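Long-range contact in beta-methylmalyl-CoA dehydratase (PDB 4E3E), which catalyses the reversible dehydration of beta-methylmalyl-CoA to mesaconyl-CoA in the glyoxylate assimilation cycle of Chloroflexus aurantiacus: residues N6-I20 / K75-N87. Residues are numbered along the deposited sequence; the frame is centred on the assembly and turned at random.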
ATOM      1  N   ASN A   6      18.489  11.877 -18.094  1.00 37.21           N
ATOM      2  CA  ASN A   6      19.055  10.590 -18.491  1.00 40.35           C
ATOM      3  C   ASN A   6      18.167   9.980 -19.564  1.00 39.94           C
ATOM      4  O   ASN A   6      17.089   9.466 -19.242  1.00 40.01           O
ATOM      5  CB  ASN A   6      19.172   9.669 -17.266  1.00 41.92           C
ATOM      6  CG  ASN A   6      19.697   8.275 -17.603  1.00 50.95           C
ATOM      7  OD1 ASN A   6      19.970   7.942 -18.766  1.00 49.06           O
ATOM      8  ND2 ASN A   6      19.839   7.442 -16.568  1.00 59.13           N
ATOM      9  N   PRO A   7      18.609  10.031 -20.840  1.00 38.36           N
ATOM     10  CA  PRO A   7      17.758   9.527 -21.927  1.00 41.97           C
ATOM     11  C   PRO A   7      17.720   7.999 -21.978  1.00 39.16           C
ATOM     12  O   PRO A   7      16.986   7.431 -22.782  1.00 36.45           O
ATOM     13  CB  PRO A   7      18.429  10.095 -23.185  1.00 39.07           C
ATOM     14  CG  PRO A   7      19.864  10.235 -22.817  1.00 41.30           C
ATOM     15  CD  PRO A   7      19.896  10.557 -21.344  1.00 39.57           C
ATOM     16  N   GLY A   8      18.501   7.349 -21.114  1.00 35.66           N
ATOM     17  CA  GLY A   8      18.667   5.900 -21.156  1.00 40.26           C
ATOM     18  C   GLY A   8      19.597   5.542 -22.303  1.00 42.51           C
ATOM     19  O   GLY A   8      20.148   6.419 -22.977  1.00 44.91           O
ATOM     20  N   ASN A   9      19.797   4.256 -22.529  1.00 41.29           N
ATOM     21  CA  ASN A   9      20.582   3.843 -23.676  1.00 38.97           C
ATOM     22  C   ASN A   9      19.668   3.430 -24.804  1.00 39.12           C
ATOM     23  O   ASN A   9      18.621   2.833 -24.559  1.00 40.75           O
ATOM     24  CB  ASN A   9      21.475   2.669 -23.304  1.00 36.20           C
ATOM     25  CG  ASN A   9      22.604   3.074 -22.388  1.00 38.04           C
ATOM     26  OD1 ASN A   9      23.494   3.825 -22.785  1.00 45.75           O
ATOM     27  ND2 ASN A   9      22.573   2.580 -21.156  1.00 34.18           N
ATOM     28  N   PHE A  10      20.056   3.759 -26.033  1.00 36.58           N
ATOM     29  CA  PHE A  10      19.417   3.191 -27.218  1.00 38.92           C
ATOM     30  C   PHE A  10      20.329   2.083 -27.733  1.00 39.28           C
ATOM     31  O   PHE A  10      21.448   1.940 -27.235  1.00 38.47           O
ATOM     32  CB  PHE A  10      19.181   4.272 -28.281  1.00 37.04           C
ATOM     33  CG  PHE A  10      18.049   5.199 -27.947  1.00 40.06           C
ATOM     34  CD1 PHE A  10      18.240   6.274 -27.075  1.00 44.53           C
ATOM     35  CD2 PHE A  10      16.787   4.996 -28.495  1.00 37.51           C
ATOM     36  CE1 PHE A  10      17.192   7.126 -26.758  1.00 43.32           C
ATOM     37  CE2 PHE A  10      15.736   5.846 -28.182  1.00 41.24           C
ATOM     38  CZ  PHE A  10      15.936   6.910 -27.313  1.00 39.74           C
ATOM     39  N   PHE A  11      19.869   1.299 -28.712  1.00 39.90           N
ATOM     40  CA  PHE A  11      20.623   0.104 -29.116  1.00 37.95           C
ATOM     41  C   PHE A  11      22.084   0.385 -29.472  1.00 40.81           C
ATOM     42  O   PHE A  11      22.983  -0.317 -28.990  1.00 39.64           O
ATOM     43  CB  PHE A  11      19.932  -0.681 -30.243  1.00 38.14           C
ATOM     44  CG  PHE A  11      20.714  -1.890 -30.701  1.00 40.93           C
ATOM     45  CD1 PHE A  11      20.833  -3.015 -29.879  1.00 39.89           C
ATOM     46  CD2 PHE A  11      21.352  -1.897 -31.940  1.00 43.87           C
ATOM     47  CE1 PHE A  11      21.558  -4.126 -30.290  1.00 40.80           C
ATOM     48  CE2 PHE A  11      22.077  -3.003 -32.355  1.00 46.09           C
ATOM     49  CZ  PHE A  11      22.180  -4.120 -31.529  1.00 46.31           C
ATOM     50  N   GLU A  12      22.312   1.415 -30.292  1.00 42.98           N
ATOM     51  CA  GLU A  12      23.659   1.754 -30.770  1.00 44.91           C
ATOM     52  C   GLU A  12      24.583   2.259 -29.654  1.00 42.11           C
ATOM     53  O   GLU A  12      25.802   2.344 -29.830  1.00 43.20           O
ATOM     54  CB  GLU A  12      23.602   2.755 -31.942  1.00 46.90           C
ATOM     55  CG  GLU A  12      23.032   4.133 -31.611  1.00 48.67           C
ATOM     56  CD  GLU A  12      21.538   4.255 -31.886  1.00 50.06           C
ATOM     57  OE1 GLU A  12      20.748   3.439 -31.355  1.00 47.62           O
ATOM     58  OE2 GLU A  12      21.153   5.188 -32.627  1.00 52.92           O
ATOM     59  N   ASP A  13      23.990   2.578 -28.507  1.00 40.48           N
ATOM     60  CA  ASP A  13      24.738   3.082 -27.363  1.00 40.79           C
ATOM     61  C   ASP A  13      25.461   1.987 -26.588  1.00 40.60           C
ATOM     62  O   ASP A  13      26.397   2.276 -25.843  1.00 43.56           O
ATOM     63  CB  ASP A  13      23.825   3.875 -26.425  1.00 39.79           C
ATOM     64  CG  ASP A  13      23.208   5.086 -27.100  1.00 42.18           C
ATOM     65  OD1 ASP A  13      23.862   5.692 -27.981  1.00 45.74           O
ATOM     66  OD2 ASP A  13      22.065   5.435 -26.750  1.00 43.14           O
ATOM     67  N   PHE A  14      25.029   0.740 -26.764  1.00 38.78           N
ATOM     68  CA  PHE A  14      25.596  -0.379 -26.020  1.00 39.82           C
ATOM     69  C   PHE A  14      26.923  -0.860 -26.595  1.00 39.99           C
ATOM     70  O   PHE A  14      27.120  -0.867 -27.809  1.00 43.85           O
ATOM     71  CB  PHE A  14      24.600  -1.540 -25.943  1.00 38.06           C
ATOM     72  CG  PHE A  14      23.402  -1.257 -25.074  1.00 36.90           C
ATOM     73  CD1 PHE A  14      23.529  -1.187 -23.679  1.00 35.44           C
ATOM     74  CD2 PHE A  14      22.141  -1.072 -25.645  1.00 31.93           C
ATOM     75  CE1 PHE A  14      22.419  -0.926 -22.877  1.00 33.02           C
ATOM     76  CE2 PHE A  14      21.033  -0.814 -24.850  1.00 33.45           C
ATOM     77  CZ  PHE A  14      21.167  -0.744 -23.465  1.00 33.15           C
ATOM     78  N   ARG A  15      27.832  -1.249 -25.707  1.00 40.99           N
ATOM     79  CA  ARG A  15      29.108  -1.820 -26.112  1.00 45.51           C
ATOM     80  C   ARG A  15      29.294  -3.196 -25.493  1.00 44.14           C
ATOM     81  O   ARG A  15      29.124  -3.364 -24.279  1.00 41.17           O
ATOM     82  CB  ARG A  15      30.271  -0.907 -25.717  1.00 48.17           C
ATOM     83  CG  ARG A  15      30.339   0.401 -26.489  1.00 53.06           C
ATOM     84  CD  ARG A  15      30.538   0.168 -27.980  1.00 58.39           C
ATOM     85  NE  ARG A  15      30.557   1.419 -28.733  1.00 69.91           N
ATOM     86  CZ  ARG A  15      29.474   2.073 -29.152  1.00 65.23           C
ATOM     87  NH1 ARG A  15      28.259   1.603 -28.898  1.00 53.98           N
ATOM     88  NH2 ARG A  15      29.611   3.205 -29.831  1.00 74.13           N
ATOM     89  N   LEU A  16      29.640  -4.177 -26.328  1.00 39.98           N
ATOM     90  CA  LEU A  16      29.927  -5.520 -25.845  1.00 40.74           C
ATOM     91  C   LEU A  16      30.953  -5.467 -24.718  1.00 38.40           C
ATOM     92  O   LEU A  16      32.000  -4.845 -24.850  1.00 38.94           O
ATOM     93  CB  LEU A  16      30.448  -6.419 -26.974  1.00 41.34           C
ATOM     94  CG  LEU A  16      30.714  -7.868 -26.543  1.00 41.96           C
ATOM     95  CD1 LEU A  16      29.403  -8.553 -26.167  1.00 41.71           C
ATOM     96  CD2 LEU A  16      31.454  -8.651 -27.617  1.00 45.12           C
ATOM     97  N   GLY A  17      30.637  -6.117 -23.609  1.00 35.98           N
ATOM     98  CA  GLY A  17      31.544  -6.161 -22.472  1.00 38.27           C
ATOM     99  C   GLY A  17      31.447  -4.993 -21.499  1.00 31.63           C
ATOM    100  O   GLY A  17      32.121  -5.001 -20.466  1.00 34.07           O
ATOM    101  N   GLN A  18      30.635  -3.982 -21.801  1.00 33.17           N
ATOM    102  CA  GLN A  18      30.511  -2.851 -20.855  1.00 38.34           C
ATOM    103  C   GLN A  18      29.752  -3.255 -19.587  1.00 36.90           C
ATOM    104  O   GLN A  18      28.770  -4.008 -19.647  1.00 38.35           O
ATOM    105  CB  GLN A  18      29.872  -1.609 -21.502  1.00 42.31           C
ATOM    106  CG  GLN A  18      28.350  -1.614 -21.530  1.00 41.22           C
ATOM    107  CD  GLN A  18      27.754  -0.325 -22.069  1.00 44.47           C
ATOM    108  OE1 GLN A  18      27.106  -0.325 -23.116  1.00 44.29           O
ATOM    109  NE2 GLN A  18      27.964   0.778 -21.353  1.00 47.06           N
ATOM    110  N   THR A  19      30.230  -2.765 -18.446  1.00 35.33           N
ATOM    111  CA  THR A  19      29.550  -2.953 -17.173  1.00 36.47           C
ATOM    112  C   THR A  19      28.856  -1.653 -16.781  1.00 41.90           C
ATOM    113  O   THR A  19      29.485  -0.593 -16.754  1.00 44.23           O
ATOM    114  CB  THR A  19      30.534  -3.376 -16.070  1.00 39.18           C
ATOM    115  OG1 THR A  19      31.131  -4.617 -16.444  1.00 44.49           O
ATOM    116  CG2 THR A  19      29.811  -3.569 -14.735  1.00 41.00           C
ATOM    117  N   ILE A  20      27.557  -1.742 -16.502  1.00 31.50           N
ATOM    118  CA  ILE A  20      26.787  -0.610 -16.037  1.00 30.51           C
ATOM    119  C   ILE A  20      26.458  -0.779 -14.554  1.00 29.76           C
ATOM    120  O   ILE A  20      25.863  -1.792 -14.147  1.00 29.45           O
ATOM    121  CB  ILE A  20      25.477  -0.454 -16.830  1.00 30.15           C
ATOM    122  CG1 ILE A  20      25.771  -0.319 -18.338  1.00 30.99           C
ATOM    123  CG2 ILE A  20      24.679   0.739 -16.306  1.00 33.10           C
ATOM    124  CD1 ILE A  20      24.547  -0.426 -19.217  1.00 34.65           C
ATOM    125  N   LYS A  75      15.929  -1.875 -10.897  1.00 24.15           N
ATOM    126  CA  LYS A  75      17.146  -1.055 -10.923  1.00 26.81           C
ATOM    127  C   LYS A  75      17.794  -0.965 -12.305  1.00 25.29           C
ATOM    128  O   LYS A  75      18.443   0.041 -12.619  1.00 26.24           O
ATOM    129  CB  LYS A  75      18.214  -1.601  -9.968  1.00 29.29           C
ATOM    130  CG  LYS A  75      17.743  -1.885  -8.569  1.00 35.98           C
ATOM    131  CD  LYS A  75      17.366  -0.611  -7.889  1.00 34.68           C
ATOM    132  CE  LYS A  75      15.952  -0.669  -7.343  1.00 29.79           C
ATOM    133  NZ  LYS A  75      15.782   0.748  -6.955  1.00 32.35           N
ATOM    134  N   THR A  76      17.638  -2.018 -13.105  1.00 23.81           N
ATOM    135  CA  THR A  76      18.310  -2.101 -14.408  1.00 23.43           C
ATOM    136  C   THR A  76      17.512  -1.361 -15.470  1.00 25.66           C
ATOM    137  O   THR A  76      18.055  -0.991 -16.522  1.00 27.81           O
ATOM    138  CB  THR A  76      18.511  -3.562 -14.898  1.00 25.83           C
ATOM    139  OG1 THR A  76      17.272  -4.108 -15.407  1.00 23.22           O
ATOM    140  CG2 THR A  76      19.069  -4.435 -13.804  1.00 25.46           C
ATOM    141  N   VAL A  77      16.230  -1.142 -15.192  1.00 23.85           N
ATOM    142  CA  VAL A  77      15.325  -0.559 -16.209  1.00 25.31           C
ATOM    143  C   VAL A  77      15.785   0.802 -16.801  1.00 27.70           C
ATOM    144  O   VAL A  77      15.797   0.961 -18.040  1.00 29.16           O
ATOM    145  CB  VAL A  77      13.862  -0.529 -15.723  1.00 24.23           C
ATOM    146  CG1 VAL A  77      12.967   0.266 -16.685  1.00 22.52           C
ATOM    147  CG2 VAL A  77      13.341  -1.959 -15.573  1.00 24.86           C
ATOM    148  N   PRO A  78      16.174   1.778 -15.942  1.00 27.67           N
ATOM    149  CA  PRO A  78      16.611   3.075 -16.497  1.00 24.49           C
ATOM    150  C   PRO A  78      17.717   2.952 -17.562  1.00 30.22           C
ATOM    151  O   PRO A  78      17.669   3.657 -18.570  1.00 33.61           O
ATOM    152  CB  PRO A  78      17.137   3.825 -15.257  1.00 29.26           C
ATOM    153  CG  PRO A  78      16.387   3.219 -14.113  1.00 30.37           C
ATOM    154  CD  PRO A  78      16.322   1.752 -14.467  1.00 26.49           C
ATOM    155  N   ASP A  79      18.665   2.036 -17.355  1.00 30.16           N
ATOM    156  CA  ASP A  79      19.841   1.903 -18.229  1.00 29.70           C
ATOM    157  C   ASP A  79      19.723   0.854 -19.332  1.00 31.69           C
ATOM    158  O   ASP A  79      20.426   0.936 -20.341  1.00 32.59           O
ATOM    159  CB  ASP A  79      21.075   1.591 -17.388  1.00 30.46           C
ATOM    160  CG  ASP A  79      21.299   2.616 -16.299  1.00 32.87           C
ATOM    161  OD1 ASP A  79      21.326   3.818 -16.617  1.00 32.97           O
ATOM    162  OD2 ASP A  79      21.435   2.233 -15.127  1.00 37.33           O
ATOM    163  N   ILE A  80      18.855  -0.136 -19.141  1.00 33.36           N
ATOM    164  CA  ILE A  80      18.772  -1.257 -20.077  1.00 31.04           C
ATOM    165  C   ILE A  80      17.514  -1.214 -20.936  1.00 33.28           C
ATOM    166  O   ILE A  80      17.600  -1.372 -22.151  1.00 32.17           O
ATOM    167  CB  ILE A  80      18.872  -2.619 -19.340  1.00 31.29           C
ATOM    168  CG1 ILE A  80      20.151  -2.689 -18.499  1.00 30.86           C
ATOM    169  CG2 ILE A  80      18.760  -3.801 -20.313  1.00 32.63           C
ATOM    170  CD1 ILE A  80      21.441  -2.451 -19.259  1.00 32.19           C
ATOM    171  N   SER A  81      16.354  -1.001 -20.320  1.00 33.79           N
ATOM    172  CA  SER A  81      15.092  -1.217 -21.033  1.00 31.39           C
ATOM    173  C   SER A  81      14.191   0.006 -21.117  1.00 31.64           C
ATOM    174  O   SER A  81      13.061  -0.099 -21.598  1.00 33.95           O
ATOM    175  CB  SER A  81      14.328  -2.434 -20.476  1.00 31.82           C
ATOM    176  OG  SER A  81      14.168  -2.353 -19.065  1.00 29.45           O
ATOM    177  N   LEU A  82      14.685   1.160 -20.674  1.00 32.51           N
ATOM    178  CA  LEU A  82      13.926   2.400 -20.828  1.00 35.34           C
ATOM    179  C   LEU A  82      13.435   2.581 -22.281  1.00 33.69           C
ATOM    180  O   LEU A  82      12.289   2.958 -22.508  1.00 34.11           O
ATOM    181  CB  LEU A  82      14.731   3.618 -20.358  1.00 34.57           C
ATOM    182  CG  LEU A  82      13.932   4.926 -20.239  1.00 36.11           C
ATOM    183  CD1 LEU A  82      12.784   4.800 -19.242  1.00 36.59           C
ATOM    184  CD2 LEU A  82      14.834   6.097 -19.869  1.00 30.47           C
ATOM    185  N   ASN A  83      14.300   2.270 -23.249  1.00 34.00           N
ATOM    186  CA  ASN A  83      13.969   2.404 -24.667  1.00 35.48           C
ATOM    187  C   ASN A  83      13.706   1.071 -25.388  1.00 38.89           C
ATOM    188  O   ASN A  83      13.871   0.971 -26.605  1.00 36.92           O
ATOM    189  CB  ASN A  83      15.069   3.198 -25.370  1.00 32.73           C
ATOM    190  CG  ASN A  83      15.308   4.534 -24.713  1.00 32.12           C
ATOM    191  OD1 ASN A  83      14.411   5.372 -24.685  1.00 33.92           O
ATOM    192  ND2 ASN A  83      16.501   4.723 -24.129  1.00 33.23           N
ATOM    193  N   ALA A  84      13.287   0.062 -24.624  1.00 39.24           N
ATOM    194  CA  ALA A  84      13.013  -1.277 -25.155  1.00 34.21           C
ATOM    195  C   ALA A  84      11.595  -1.411 -25.693  1.00 36.64           C
ATOM    196  O   ALA A  84      10.666  -0.790 -25.173  1.00 38.33           O
ATOM    197  CB  ALA A  84      13.275  -2.341 -24.089  1.00 34.05           C
ATOM    198  N   ILE A  85      11.443  -2.225 -26.740  1.00 39.90           N
ATOM    199  CA  ILE A  85      10.128  -2.608 -27.279  1.00 40.76           C
ATOM    200  C   ILE A  85       9.555  -3.769 -26.454  1.00 39.59           C
ATOM    201  O   ILE A  85       8.368  -3.783 -26.148  1.00 39.55           O
ATOM    202  CB  ILE A  85      10.201  -3.035 -28.772  1.00 38.98           C
ATOM    203  CG1 ILE A  85      10.873  -1.958 -29.642  1.00 50.28           C
ATOM    204  CG2 ILE A  85       8.819  -3.410 -29.329  1.00 41.33           C
ATOM    205  CD1 ILE A  85      10.027  -0.733 -29.911  1.00 55.24           C
ATOM    206  N   ALA A  86      10.404  -4.732 -26.093  1.00 34.28           N
ATOM    207  CA  ALA A  86       9.970  -5.907 -25.343  1.00 38.22           C
ATOM    208  C   ALA A  86      11.147  -6.587 -24.671  1.00 35.95           C
ATOM    209  O   ALA A  86      12.284  -6.491 -25.138  1.00 36.97           O
ATOM    210  CB  ALA A  86       9.256  -6.901 -26.257  1.00 38.02           C
ATOM    211  N   ASN A  87      10.869  -7.264 -23.563  1.00 33.22           N
ATOM    212  CA  ASN A  87      11.813  -8.217 -23.018  1.00 32.87           C
ATOM    213  C   ASN A  87      11.603  -9.517 -23.771  1.00 35.51           C
ATOM    214  O   ASN A  87      10.467  -9.944 -23.985  1.00 34.05           O
ATOM    215  CB  ASN A  87      11.583  -8.446 -21.541  1.00 31.55           C
ATOM    216  CG  ASN A  87      12.772  -9.130 -20.877  1.00 35.18           C
ATOM    217  OD1 ASN A  87      13.780  -8.486 -20.575  1.00 34.89           O
ATOM    218  ND2 ASN A  87      12.667 -10.444 -20.664  1.00 30.10           N
TER
HETATM  219  O   HOH W   1      16.880   1.032 -23.228  1.00 46.78           O
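Asn83 and Phe10 join residues 6-20, the N-terminal segment running into strand 19-27 of this hot-dog-fold hydratase, to the turn that links helix 65-80 to strand 84-95. The Asn83 amide donates both N-H groups of ND2 to the backbone of that segment. Pro7 O, 3.1 Å from Asn83 ND2, is met on a lone pair; Asn9 O, 2.9 Å from the same nitrogen, receives its N-H from above the carbonyl plane. Both bonds are nearly straight and lie close to the amide plane, which fixes the amide's rotation. With CG anti to its carbonyl carbon (chi1 -55°), Asn83 stacks this amide over the rim of one Phe10 face: the planes lie 14° apart, and Asn83 CG is 3.6 Å from Phe10 CZ. Shortened to an alanine, this position would have no amide to offer, and the Pro7 and Asn9 carbonyls would probably lose the donor that ties them to the turn. In return, Asn9 ND2 gives a straight bond to Asp79 O (2.8 Å), in the carbonyl plane. A water bridges Asn9 O, Ile80 O and Asn83 N. Gly8 CA passes 3.6 Å from Pro78 O. Beyond, Ile80 CD1 meets Ile20 CD1 at 3.7 Å and the Phe14 ring. Ile80 also packs on Val127 and Val146 of strands 122-132 and 138-149, Asp79 OD2 is hydrogen-bonded to His22 ND1 of strand 19-27, and Pro78 touches Arg43 of the second subunit.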